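Local coordinates for protein P91 (Metagenome, PDB 4ZI5) that hydrolyses phosphotriesters as a promiscuous activity, on the alpha/beta-hydrolase scaffold of the dienelactone hydrolase family, at the interface of chains A and B. Numbering follows the deposited sequence. Chains: chain A/B, P91.

Contact 1: the interface of chains A and B. Residues chain A 192, 202, 204-206; chain B 192, 202, 204-206.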
ATOM      1  N   MET A 192     -11.836  -4.508  -8.576  1.00 17.84           N
ATOM      2  CA  MET A 192     -12.048  -3.733  -7.355  1.00 18.59           C
ATOM      3  C   MET A 192     -13.549  -3.647  -7.038  1.00 18.45           C
ATOM      4  O   MET A 192     -13.949  -3.737  -5.881  1.00 19.40           O
ATOM      5  CB  MET A 192     -11.394  -2.337  -7.467  1.00 20.60           C
ATOM      6  CG  MET A 192      -9.893  -2.354  -7.179  1.00 22.43           C
ATOM      7  SD  MET A 192      -9.149  -0.683  -7.229  1.00 28.83           S
ATOM      8  CE  MET A 192      -8.806  -0.745  -8.956  1.00 25.44           C
ATOM      9  N   TRP A 202      -9.913  -6.009   1.352  1.00 13.77           N
ATOM     10  CA  TRP A 202      -9.063  -5.799   0.201  1.00 13.51           C
ATOM     11  C   TRP A 202      -8.226  -4.526   0.262  1.00 13.18           C
ATOM     12  O   TRP A 202      -8.620  -3.533   0.886  1.00 13.08           O
ATOM     13  CB  TRP A 202      -9.854  -5.844  -1.100  1.00 13.99           C
ATOM     14  CG  TRP A 202     -10.787  -4.690  -1.392  1.00 14.45           C
ATOM     15  CD1 TRP A 202     -12.084  -4.534  -0.971  1.00 14.91           C
ATOM     16  CD2 TRP A 202     -10.514  -3.589  -2.250  1.00 14.57           C
ATOM     17  NE1 TRP A 202     -12.621  -3.394  -1.490  1.00 14.33           N
ATOM     18  CE2 TRP A 202     -11.673  -2.779  -2.276  1.00 14.40           C
ATOM     19  CE3 TRP A 202      -9.390  -3.195  -2.995  1.00 15.02           C
ATOM     20  CZ2 TRP A 202     -11.745  -1.598  -3.027  1.00 14.32           C
ATOM     21  CZ3 TRP A 202      -9.446  -1.991  -3.713  1.00 14.55           C
ATOM     22  CH2 TRP A 202     -10.614  -1.208  -3.712  1.00 14.48           C
ATOM     23  N   VAL A 204      -5.535  -2.430  -2.771  1.00 12.12           N
ATOM     24  CA  VAL A 204      -4.745  -2.378  -4.013  1.00 12.16           C
ATOM     25  C   VAL A 204      -3.693  -1.303  -3.850  1.00 11.63           C
ATOM     26  O   VAL A 204      -4.024  -0.150  -3.579  1.00 11.38           O
ATOM     27  CB  VAL A 204      -5.604  -2.072  -5.271  1.00 12.09           C
ATOM     28  CG1 VAL A 204      -4.739  -1.816  -6.486  1.00 12.50           C
ATOM     29  CG2 VAL A 204      -6.590  -3.213  -5.539  1.00 12.54           C
ATOM     30  N   LEU A 205      -2.426  -1.690  -4.049  1.00 11.67           N
ATOM     31  CA  LEU A 205      -1.299  -0.798  -3.933  1.00 11.86           C
ATOM     32  C   LEU A 205      -0.757  -0.588  -5.336  1.00 12.63           C
ATOM     33  O   LEU A 205      -0.178  -1.508  -5.944  1.00 13.12           O
ATOM     34  CB  LEU A 205      -0.188  -1.400  -3.046  1.00 12.17           C
ATOM     35  CG  LEU A 205       1.113  -0.608  -2.861  1.00 12.23           C
ATOM     36  CD1 LEU A 205       0.846   0.735  -2.176  1.00 12.97           C
ATOM     37  CD2 LEU A 205       2.043  -1.450  -2.017  1.00 12.44           C
ATOM     38  N   TYR A 206      -0.966   0.630  -5.824  1.00 13.31           N
ATOM     39  CA  TYR A 206      -0.393   1.116  -7.067  1.00 14.16           C
ATOM     40  C   TYR A 206       1.024   1.598  -6.800  1.00 13.45           C
ATOM     41  O   TYR A 206       1.235   2.549  -6.014  1.00 13.32           O
ATOM     42  CB  TYR A 206      -1.194   2.304  -7.611  1.00 16.09           C
ATOM     43  CG  TYR A 206      -2.476   1.930  -8.284  1.00 19.60           C
ATOM     44  CD1 TYR A 206      -3.602   1.637  -7.523  1.00 23.89           C
ATOM     45  CD2 TYR A 206      -2.604   1.946  -9.679  1.00 22.19           C
ATOM     46  CE1 TYR A 206      -4.803   1.326  -8.127  1.00 27.12           C
ATOM     47  CE2 TYR A 206      -3.818   1.617 -10.295  1.00 26.14           C
ATOM     48  CZ  TYR A 206      -4.899   1.291  -9.504  1.00 26.46           C
ATOM     49  OH  TYR A 206      -6.126   1.000 -10.031  1.00 35.41           O
TER
ATOM     50  N   MET B 192      -2.912  10.845 -10.389  1.00 16.80           N
ATOM     51  CA  MET B 192      -1.971   9.764 -10.706  1.00 18.22           C
ATOM     52  C   MET B 192      -1.268  10.036 -12.035  1.00 17.34           C
ATOM     53  O   MET B 192      -0.071   9.804 -12.175  1.00 17.64           O
ATOM     54  CB  MET B 192      -2.678   8.393 -10.693  1.00 19.30           C
ATOM     55  CG  MET B 192      -2.851   7.829  -9.288  1.00 21.56           C
ATOM     56  SD  MET B 192      -3.628   6.164  -9.275  1.00 27.38           S
ATOM     57  CE  MET B 192      -5.271   6.803  -9.219  1.00 25.45           C
ATOM     58  N   TRP B 202       5.965   7.751  -6.466  1.00 12.91           N
ATOM     59  CA  TRP B 202       4.618   7.739  -5.951  1.00 12.73           C
ATOM     60  C   TRP B 202       4.050   6.349  -5.673  1.00 12.34           C
ATOM     61  O   TRP B 202       4.427   5.362  -6.317  1.00 12.36           O
ATOM     62  CB  TRP B 202       3.674   8.506  -6.862  1.00 12.56           C
ATOM     63  CG  TRP B 202       3.333   7.903  -8.190  1.00 12.61           C
ATOM     64  CD1 TRP B 202       4.058   7.992  -9.366  1.00 13.03           C
ATOM     65  CD2 TRP B 202       2.133   7.201  -8.518  1.00 13.03           C
ATOM     66  NE1 TRP B 202       3.386   7.370 -10.383  1.00 12.84           N
ATOM     67  CE2 TRP B 202       2.205   6.869  -9.900  1.00 13.12           C
ATOM     68  CE3 TRP B 202       1.026   6.781  -7.782  1.00 12.89           C
ATOM     69  CZ2 TRP B 202       1.186   6.154 -10.558  1.00 13.15           C
ATOM     70  CZ3 TRP B 202       0.021   6.041  -8.434  1.00 13.06           C
ATOM     71  CH2 TRP B 202       0.110   5.746  -9.809  1.00 13.16           C
ATOM     72  N   VAL B 204      -0.155   4.875  -4.576  1.00 13.39           N
ATOM     73  CA  VAL B 204      -1.518   5.051  -4.074  1.00 12.84           C
ATOM     74  C   VAL B 204      -1.997   3.735  -3.491  1.00 12.76           C
ATOM     75  O   VAL B 204      -1.996   2.729  -4.192  1.00 12.20           O
ATOM     76  CB  VAL B 204      -2.488   5.525  -5.180  1.00 13.46           C
ATOM     77  CG1 VAL B 204      -3.934   5.514  -4.669  1.00 13.92           C
ATOM     78  CG2 VAL B 204      -2.117   6.924  -5.672  1.00 13.89           C
ATOM     79  N   LEU B 205      -2.426   3.769  -2.214  1.00 12.42           N
ATOM     80  CA  LEU B 205      -2.922   2.606  -1.511  1.00 12.48           C
ATOM     81  C   LEU B 205      -4.407   2.791  -1.341  1.00 13.13           C
ATOM     82  O   LEU B 205      -4.855   3.668  -0.554  1.00 12.65           O
ATOM     83  CB  LEU B 205      -2.255   2.470  -0.137  1.00 12.54           C
ATOM     84  CG  LEU B 205      -2.701   1.316   0.761  1.00 12.41           C
ATOM     85  CD1 LEU B 205      -2.429  -0.047   0.106  1.00 12.34           C
ATOM     86  CD2 LEU B 205      -1.959   1.431   2.068  1.00 12.54           C
ATOM     87  N   TYR B 206      -5.158   1.975  -2.086  1.00 14.23           N
ATOM     88  CA  TYR B 206      -6.594   1.876  -1.960  1.00 14.90           C
ATOM     89  C   TYR B 206      -6.938   0.938  -0.839  1.00 14.05           C
ATOM     90  O   TYR B 206      -6.594  -0.255  -0.883  1.00 13.86           O
ATOM     91  CB  TYR B 206      -7.220   1.319  -3.251  1.00 16.73           C
ATOM     92  CG  TYR B 206      -7.331   2.300  -4.383  1.00 19.87           C
ATOM     93  CD1 TYR B 206      -6.213   2.583  -5.181  1.00 24.44           C
ATOM     94  CD2 TYR B 206      -8.547   2.868  -4.733  1.00 22.70           C
ATOM     95  CE1 TYR B 206      -6.305   3.439  -6.263  1.00 26.72           C
ATOM     96  CE2 TYR B 206      -8.645   3.740  -5.818  1.00 25.36           C
ATOM     97  CZ  TYR B 206      -7.513   4.025  -6.567  1.00 26.84           C
ATOM     98  OH  TYR B 206      -7.558   4.875  -7.652  1.00 32.68           O
TER
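A:Val204 and B:Tyr206 face each other on two edge strands, both residues 202-207, that run antiparallel across the two-fold axis. The backbones do the first work. B:Tyr206 N gives its hydrogen to A:Val204 O at 2.8 Å, and A:Val204 N returns a bond to B:Tyr206 O at 3.1 Å. The twin pair, A:Tyr206 with B:Val204, repeats this across the axis, and A:Leu205 pairs with B:Leu205 at the axis between them. These backbone bonds tie the two short strands here.

The aromatic packing lies on one face of this ladder. A:Tyr206 and B:Tyr206 meet along their CD1-CE1 edges, the rings inclined to one another by roughly 40° and set at different heights, so that each rim leans over the other without a true stack; CD1 of A:Tyr206 is 3.6 Å from CD1 of B:Tyr206. CG anti to the carbonyl carbon (chi1 -78° in A:Tyr206) sends each ring toward the axis. B:Val204 O lies in the plane of the A:Tyr206 ring at its edge, 3.5 Å from A:Tyr206 CB. Alongside, B:Trp202 presents its indole CZ3 to A:Tyr206 CB at 4.0 Å, and B:Met192, from helix 185-198, brings SD to 4.4 Å from CD2 of A:Tyr206. An alanine in place of A:Tyr206 would probably open a gap beside B:Met192 and leave the CD1-CE1 edge of B:Tyr206 without its mate, free to shift.

On the opposite face sit the leucines. A:Leu205 and B:Leu205 cross obliquely at the axis, their CD1 methyls 4.1 Å apart; CG is anti to the backbone N (chi1 178°), which carries each methyl toward its partner.

The ladder joins the sheets of two P91 copies edge to edge, with aromatic side chains packed on one face and leucines on the other, and probably serves as the central seam of a dimer.

Contact 2: the interface of chains A and B. Residues chain A 171, 201-203, 244, 247; chain B 205-207, 232, 236.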
ATOM      1  N   SER A 171      -8.346 -12.338   2.913  0.50 13.37           N
ATOM      2  CA  SER A 171      -7.886 -10.972   2.671  0.50 12.51           C
ATOM      3  C   SER A 171      -7.228 -10.952   1.300  0.50 12.87           C
ATOM      4  O   SER A 171      -6.684 -11.979   0.834  0.50 12.66           O
ATOM      5  CB  SER A 171      -6.853 -10.569   3.710  0.50 12.37           C
ATOM      6  OG  SER A 171      -6.625  -9.177   3.718  0.50 11.69           O
ATOM      7  N   ASP A 201     -12.047  -8.108   2.466  1.00 13.40           N
ATOM      8  CA  ASP A 201     -10.975  -7.335   3.093  1.00 13.80           C
ATOM      9  C   ASP A 201      -9.854  -7.132   2.073  1.00 14.29           C
ATOM     10  O   ASP A 201      -8.994  -7.987   1.925  1.00 13.96           O
ATOM     11  CB  ASP A 201     -10.433  -8.061   4.333  1.00 14.38           C
ATOM     12  CG  ASP A 201      -9.231  -7.344   4.947  1.00 14.94           C
ATOM     13  OD1 ASP A 201      -9.185  -6.098   4.847  1.00 16.05           O
ATOM     14  OD2 ASP A 201      -8.348  -8.010   5.516  1.00 13.23           O
ATOM     15  N   TRP A 202      -9.913  -6.009   1.352  1.00 13.77           N
ATOM     16  CA  TRP A 202      -9.063  -5.799   0.201  1.00 13.51           C
ATOM     17  C   TRP A 202      -8.226  -4.526   0.262  1.00 13.18           C
ATOM     18  O   TRP A 202      -8.620  -3.533   0.886  1.00 13.08           O
ATOM     19  CB  TRP A 202      -9.854  -5.844  -1.100  1.00 13.99           C
ATOM     20  CG  TRP A 202     -10.787  -4.690  -1.392  1.00 14.45           C
ATOM     21  CD1 TRP A 202     -12.084  -4.534  -0.971  1.00 14.91           C
ATOM     22  CD2 TRP A 202     -10.514  -3.589  -2.250  1.00 14.57           C
ATOM     23  NE1 TRP A 202     -12.621  -3.394  -1.490  1.00 14.33           N
ATOM     24  CE2 TRP A 202     -11.673  -2.779  -2.276  1.00 14.40           C
ATOM     25  CE3 TRP A 202      -9.390  -3.195  -2.995  1.00 15.02           C
ATOM     26  CZ2 TRP A 202     -11.745  -1.598  -3.027  1.00 14.32           C
ATOM     27  CZ3 TRP A 202      -9.446  -1.991  -3.713  1.00 14.55           C
ATOM     28  CH2 TRP A 202     -10.614  -1.208  -3.712  1.00 14.48           C
ATOM     29  N   GLN A 203      -7.070  -4.598  -0.398  1.00 13.54           N
ATOM     30  CA  GLN A 203      -6.259  -3.438  -0.702  1.00 13.22           C
ATOM     31  C   GLN A 203      -5.715  -3.567  -2.105  1.00 12.90           C
ATOM     32  O   GLN A 203      -5.398  -4.676  -2.551  1.00 11.68           O
ATOM     33  CB  GLN A 203      -5.055  -3.322   0.204  1.00 13.55           C
ATOM     34  CG  GLN A 203      -5.285  -3.426   1.692  1.00 13.64           C
ATOM     35  CD  GLN A 203      -3.976  -3.467   2.426  1.00 13.89           C
ATOM     36  OE1 GLN A 203      -3.315  -2.439   2.583  1.00 13.75           O
ATOM     37  NE2 GLN A 203      -3.566  -4.667   2.875  1.00 13.71           N
ATOM     38  N   LEU A 244       0.935  -7.613   6.064  1.00 12.90           N
ATOM     39  CA  LEU A 244      -0.356  -8.261   6.062  1.00 13.11           C
ATOM     40  C   LEU A 244      -0.300  -9.642   6.745  1.00 13.49           C
ATOM     41  O   LEU A 244      -1.178  -9.975   7.518  1.00 13.05           O
ATOM     42  CB  LEU A 244      -0.898  -8.408   4.641  1.00 13.32           C
ATOM     43  CG  LEU A 244      -2.293  -9.015   4.488  1.00 13.35           C
ATOM     44  CD1 LEU A 244      -3.353  -8.095   5.109  1.00 13.52           C
ATOM     45  CD2 LEU A 244      -2.603  -9.268   3.019  1.00 14.03           C
ATOM     46  N   GLU A 247       0.065  -9.132  10.544  1.00 14.89           N
ATOM     47  CA  GLU A 247      -1.250  -8.716  11.057  1.00 15.85           C
ATOM     48  C   GLU A 247      -2.222  -9.907  11.193  1.00 15.12           C
ATOM     49  O   GLU A 247      -2.922 -10.052  12.208  1.00 15.96           O
ATOM     50  CB  GLU A 247      -1.853  -7.653  10.121  1.00 16.85           C
ATOM     51  CG  GLU A 247      -3.276  -7.196  10.483  1.00 18.53           C
ATOM     52  CD  GLU A 247      -3.972  -6.456   9.351  1.00 20.42           C
ATOM     53  OE1 GLU A 247      -3.334  -5.724   8.553  1.00 18.35           O
ATOM     54  OE2 GLU A 247      -5.203  -6.605   9.234  1.00 25.04           O
TER
ATOM     55  N   LEU B 205      -2.426   3.769  -2.214  1.00 12.42           N
ATOM     56  CA  LEU B 205      -2.922   2.606  -1.511  1.00 12.48           C
ATOM     57  C   LEU B 205      -4.407   2.791  -1.341  1.00 13.13           C
ATOM     58  O   LEU B 205      -4.855   3.668  -0.554  1.00 12.65           O
ATOM     59  CB  LEU B 205      -2.255   2.470  -0.137  1.00 12.54           C
ATOM     60  CG  LEU B 205      -2.701   1.316   0.761  1.00 12.41           C
ATOM     61  CD1 LEU B 205      -2.429  -0.047   0.106  1.00 12.34           C
ATOM     62  CD2 LEU B 205      -1.959   1.431   2.068  1.00 12.54           C
ATOM     63  N   TYR B 206      -5.158   1.975  -2.086  1.00 14.23           N
ATOM     64  CA  TYR B 206      -6.594   1.876  -1.960  1.00 14.90           C
ATOM     65  C   TYR B 206      -6.938   0.938  -0.839  1.00 14.05           C
ATOM     66  O   TYR B 206      -6.594  -0.255  -0.883  1.00 13.86           O
ATOM     67  CB  TYR B 206      -7.220   1.319  -3.251  1.00 16.73           C
ATOM     68  CG  TYR B 206      -7.331   2.300  -4.383  1.00 19.87           C
ATOM     69  CD1 TYR B 206      -6.213   2.583  -5.181  1.00 24.44           C
ATOM     70  CD2 TYR B 206      -8.547   2.868  -4.733  1.00 22.70           C
ATOM     71  CE1 TYR B 206      -6.305   3.439  -6.263  1.00 26.72           C
ATOM     72  CE2 TYR B 206      -8.645   3.740  -5.818  1.00 25.36           C
ATOM     73  CZ  TYR B 206      -7.513   4.025  -6.567  1.00 26.84           C
ATOM     74  OH  TYR B 206      -7.558   4.875  -7.652  1.00 32.68           O
ATOM     75  N   LEU B 207      -7.691   1.446   0.118  1.00 13.63           N
ATOM     76  CA  LEU B 207      -8.091   0.689   1.286  1.00 13.77           C
ATOM     77  C   LEU B 207      -9.560   0.305   1.196  1.00 13.00           C
ATOM     78  O   LEU B 207     -10.433   1.138   1.292  1.00 12.77           O
ATOM     79  CB  LEU B 207      -7.804   1.492   2.539  1.00 13.89           C
ATOM     80  CG  LEU B 207      -6.291   1.698   2.712  1.00 14.55           C
ATOM     81  CD1 LEU B 207      -6.012   2.961   3.472  1.00 15.11           C
ATOM     82  CD2 LEU B 207      -5.576   0.490   3.334  1.00 14.38           C
ATOM     83  N   THR B 232      -9.015  -0.868  10.600  1.00 13.39           N
ATOM     84  CA  THR B 232      -8.107  -1.609   9.690  1.00 13.96           C
ATOM     85  C   THR B 232      -7.381  -0.684   8.740  1.00 13.79           C
ATOM     86  O   THR B 232      -6.132  -0.769   8.604  1.00 14.54           O
ATOM     87  CB  THR B 232      -8.834  -2.703   8.901  1.00 15.05           C
ATOM     88  OG1 THR B 232      -9.456  -3.584   9.836  1.00 16.54           O
ATOM     89  CG2 THR B 232      -7.873  -3.492   8.046  1.00 15.18           C
ATOM     90  N   ARG B 236      -3.328   0.099   8.737  1.00 11.10           N
ATOM     91  CA  ARG B 236      -2.566  -0.180   7.520  1.00 11.17           C
ATOM     92  C   ARG B 236      -1.963   1.076   6.896  1.00 11.19           C
ATOM     93  O   ARG B 236      -0.843   1.026   6.407  1.00 10.33           O
ATOM     94  CB  ARG B 236      -3.433  -0.912   6.486  1.00 11.82           C
ATOM     95  CG  ARG B 236      -3.712  -2.358   6.870  1.00 13.08           C
ATOM     96  CD  ARG B 236      -4.726  -3.005   5.949  1.00 13.97           C
ATOM     97  NE  ARG B 236      -5.046  -4.360   6.418  1.00 14.92           N
ATOM     98  CZ  ARG B 236      -6.006  -5.141   5.925  1.00 14.77           C
ATOM     99  NH1 ARG B 236      -6.792  -4.730   4.934  1.00 14.77           N
ATOM    100  NH2 ARG B 236      -6.205  -6.344   6.464  1.00 15.28           N
TER
HETATM  101  O   HOH W   1      -7.889  -2.320   3.704  1.00 16.15           O
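B:Arg236 reaches from helix 231-248 of one dienelactone hydrolase-family subunit to A:Asp201 and A:Glu247 of the other, and its guanidinium is gripped by both carboxylates.

A:Asp201 meets it tip to tip in an end-on, bidentate salt bridge, the two planes nearly coplanar. B:Arg236 NH1 donates to A:Asp201 OD1 at 2.8 Å, somewhat tilted, while B:Arg236 NH2 donates almost straight (176° at H) to the syn lone pair of A:Asp201 OD2 at 2.9 Å. A:Glu247 comes in at about a right angle and takes the side-on edge: B:Arg236 NE bonds to the syn lone pair of A:Glu247 OE1 at 3.1 Å, B:Arg236 NH2 to A:Glu247 OE2 at 3.0 Å. NH2 therefore serves both acids, and the two negative groups are likely to hold the arginine charged. The arginine chain, extended from CG to NE, carries the guanidinium across the interface to the two acids.

A:Ser171 OG, in the second shell, donates to A:Asp201 OD2 at 2.8 Å from above the carboxylate plane and probably helps to fix its rotation. A water links B:Arg236 NH1 to A:Trp202 O.

Van der Waals packing comes from several sides. B:Thr232 CG2 sits over the centre of one guanidinium face. The A:Gln203 amide lies across the aliphatic part of the arginine, A:Gln203 CD (the amide carbon) 3.6 Å from B:Arg236 CD, its plane 20° from the guanidinium, and OE1 points toward the methyls of B:Leu205 and B:Leu207. A:Leu244 CD1 lies 3.6 Å from B:Arg236 NH2.

In the backbone, A:Gln203 pairs antiparallel with B:Leu207, continuing the strand ladder.

The C-alpha centres of contact 1 and contact 2 lie about 10 Å apart, and the two share A:Trp202, B:Leu205 and B:Tyr206. Strand 202-207 runs through both: its middle forms the two-fold ladder of contact 1, while its start in chain A and its end in chain B carry on into contact 2, where helix 231-248 joins in from both chains. Since the axis repeats contact 2 with the chains exchanged, the seam is flanked by a charged clamp at either end. Backbone pairing and salt bridges would together fix the angle between subunits, if the deposited pair is the biological dimer.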